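DUF1285 domain-containing protein (PDB 2RA9) is of unknown function but may take part in signal transduction, and has a fold built from repeated structural motifs. Local coordinates at residues Gly128-Gly131 with Arg132-Tyr136. Sequence-based numbering, arbitrary orientation. Where two conformers were deposited one is given.
Sequences GKLG and RACYY. With EDO (1,2-ethanediol), chain I; EDO (1,2-ethanediol), chain F.
The turn that carries the chain from strand 127-130 into helix 135-141 is closed by its backbone: C134 N donates to G131 O at 3.2 Å, reaching it from above the carbonyl plane, and Y135 N then bonds to R132 O. G131, buried just past the strand, supplies the accepting carbonyl; its backbone angles are ordinary and do not require a glycine. C134 is buried too, and in one of its two conformers (chi1 74°) the small sulfur SG lies 4.1 Å from L130 CD2. The branched L130 suits this inward place, for it also packs on V118, L120 and I81 of the flanking strands. R132 is exposed, its long charged chain carrying N-H donors out to solvent. It bends at chi2 (-19°), and its guanidinium meets two ethanediols, probably from the crystallisation liquor. One has O1 over a guanidinium face and donates from O2 to L130 O (2.8 Å); the other, at the edge, accepts from R132 NH1 through O2 (2.9 Å). Partly exposed Y135 packs its flat ring on V118, with CD1 3.3 Å from C2 of the first diol, while exposed Y136 lays a ring face against C2 of the second. Residues 131-134 and 132-135 thus form consecutive, overlapping type I beta turns leading into helix 135-141.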
loop_
_atom_site.group_PDB
_atom_site.type_symbol
_atom_site.label_atom_id
_atom_site.label_comp_id
_atom_site.label_asym_id
_atom_site.label_seq_id
_atom_site.Cartn_x
_atom_site.Cartn_y
_atom_site.Cartn_z
ATOM N N GLY A 128 -0.662 -3.234 -0.176
ATOM C CA GLY A 128 0.657 -2.832 0.232
ATOM C C GLY A 128 1.645 -3.964 0.012
ATOM O O GLY A 128 1.396 -5.084 0.454
ATOM N N LYS A 129 2.760 -3.691 -0.664
ATOM C CA LYS A 129 3.826 -4.655 -0.858
ATOM C C LYS A 129 4.703 -4.659 0.396
ATOM O O LYS A 129 5.140 -3.618 0.820
ATOM C CB LYS A 129 4.700 -4.274 -2.061
ATOM C CG LYS A 129 5.826 -5.251 -2.283
ATOM C CD LYS A 129 6.493 -5.133 -3.637
ATOM C CE LYS A 129 7.281 -3.900 -3.775
ATOM N NZ LYS A 129 7.944 -3.788 -5.115
ATOM N N LEU A 130 5.040 -5.828 0.926
ATOM C CA LEU A 130 5.985 -5.872 2.043
ATOM C C LEU A 130 7.388 -5.519 1.593
ATOM O O LEU A 130 7.927 -6.138 0.658
ATOM C CB LEU A 130 6.025 -7.285 2.653
ATOM C CG LEU A 130 4.810 -7.757 3.439
ATOM C CD1 LEU A 130 5.086 -9.079 4.074
ATOM C CD2 LEU A 130 4.478 -6.722 4.516
ATOM N N GLY A 131 7.961 -4.522 2.229
ATOM C CA GLY A 131 9.320 -4.139 1.949
ATOM C C GLY A 131 10.316 -5.222 2.344
ATOM O O GLY A 131 10.051 -6.030 3.245
ATOM N N ARG A 132 11.487 -5.216 1.714
ATOM C CA ARG A 132 12.477 -6.231 1.966
ATOM C C ARG A 132 12.914 -6.251 3.410
ATOM O O ARG A 132 13.111 -7.335 3.965
ATOM C CB ARG A 132 13.726 -6.032 1.080
ATOM C CG ARG A 132 13.602 -6.449 -0.409
ATOM C CD ARG A 132 12.477 -7.379 -0.717
ATOM N NE ARG A 132 12.665 -8.063 -2.002
ATOM C CZ ARG A 132 13.410 -9.155 -2.184
ATOM N NH1 ARG A 132 14.059 -9.726 -1.173
ATOM N NH2 ARG A 132 13.497 -9.693 -3.392
ATOM N N ALA A 133 13.038 -5.089 4.037
ATOM C CA ALA A 133 13.576 -5.005 5.388
ATOM C C ALA A 133 12.638 -5.535 6.460
ATOM O O ALA A 133 13.095 -5.781 7.589
ATOM C CB ALA A 133 14.028 -3.570 5.730
ATOM N N CYS A 134 11.329 -5.727 6.160
ATOM C CA CYS A 134 10.417 -6.270 7.153
ATOM C C CYS A 134 9.980 -7.709 6.841
ATOM O O CYS A 134 9.197 -8.300 7.603
ATOM C CB CYS A 134 9.229 -5.333 7.361
ATOM S SG CYS A 134 8.007 -5.297 6.080
ATOM N N TYR A 135 10.501 -8.263 5.742
ATOM C CA TYR A 135 10.026 -9.567 5.279
ATOM C C TYR A 135 10.242 -10.668 6.288
ATOM O O TYR A 135 9.306 -11.397 6.613
ATOM C CB TYR A 135 10.692 -9.937 3.954
ATOM C CG TYR A 135 10.223 -11.262 3.390
ATOM C CD1 TYR A 135 8.944 -11.383 2.888
ATOM C CD2 TYR A 135 11.035 -12.388 3.387
ATOM C CE1 TYR A 135 8.491 -12.568 2.353
ATOM C CE2 TYR A 135 10.585 -13.591 2.870
ATOM C CZ TYR A 135 9.297 -13.672 2.345
ATOM O OH TYR A 135 8.795 -14.827 1.785
ATOM N N TYR A 136 11.471 -10.840 6.744
ATOM C CA TYR A 136 11.749 -11.896 7.704
ATOM C C TYR A 136 10.973 -11.701 8.981
ATOM O O TYR A 136 10.480 -12.664 9.536
ATOM C CB TYR A 136 13.263 -11.999 8.019
ATOM C CG TYR A 136 14.139 -12.420 6.848
ATOM C CD1 TYR A 136 13.810 -13.477 6.014
ATOM C CD2 TYR A 136 15.338 -11.770 6.600
ATOM C CE1 TYR A 136 14.623 -13.833 4.936
ATOM C CE2 TYR A 136 16.138 -12.106 5.506
ATOM C CZ TYR A 136 15.804 -13.168 4.696
ATOM O OH TYR A 136 16.612 -13.502 3.599
HETATM C C1 EDO I . 15.034 -9.543 3.194
HETATM O O1 EDO I . 16.378 -9.911 3.477
HETATM C C2 EDO I . 14.374 -10.586 2.319
HETATM O O2 EDO I . 13.301 -9.975 1.606
HETATM C C1 EDO F . 9.870 -9.086 0.061
HETATM O O1 EDO F . 10.302 -9.521 -1.236
HETATM C C2 EDO F . 8.388 -9.381 0.268
HETATM O O2 EDO F . 7.557 -8.589 -0.612
#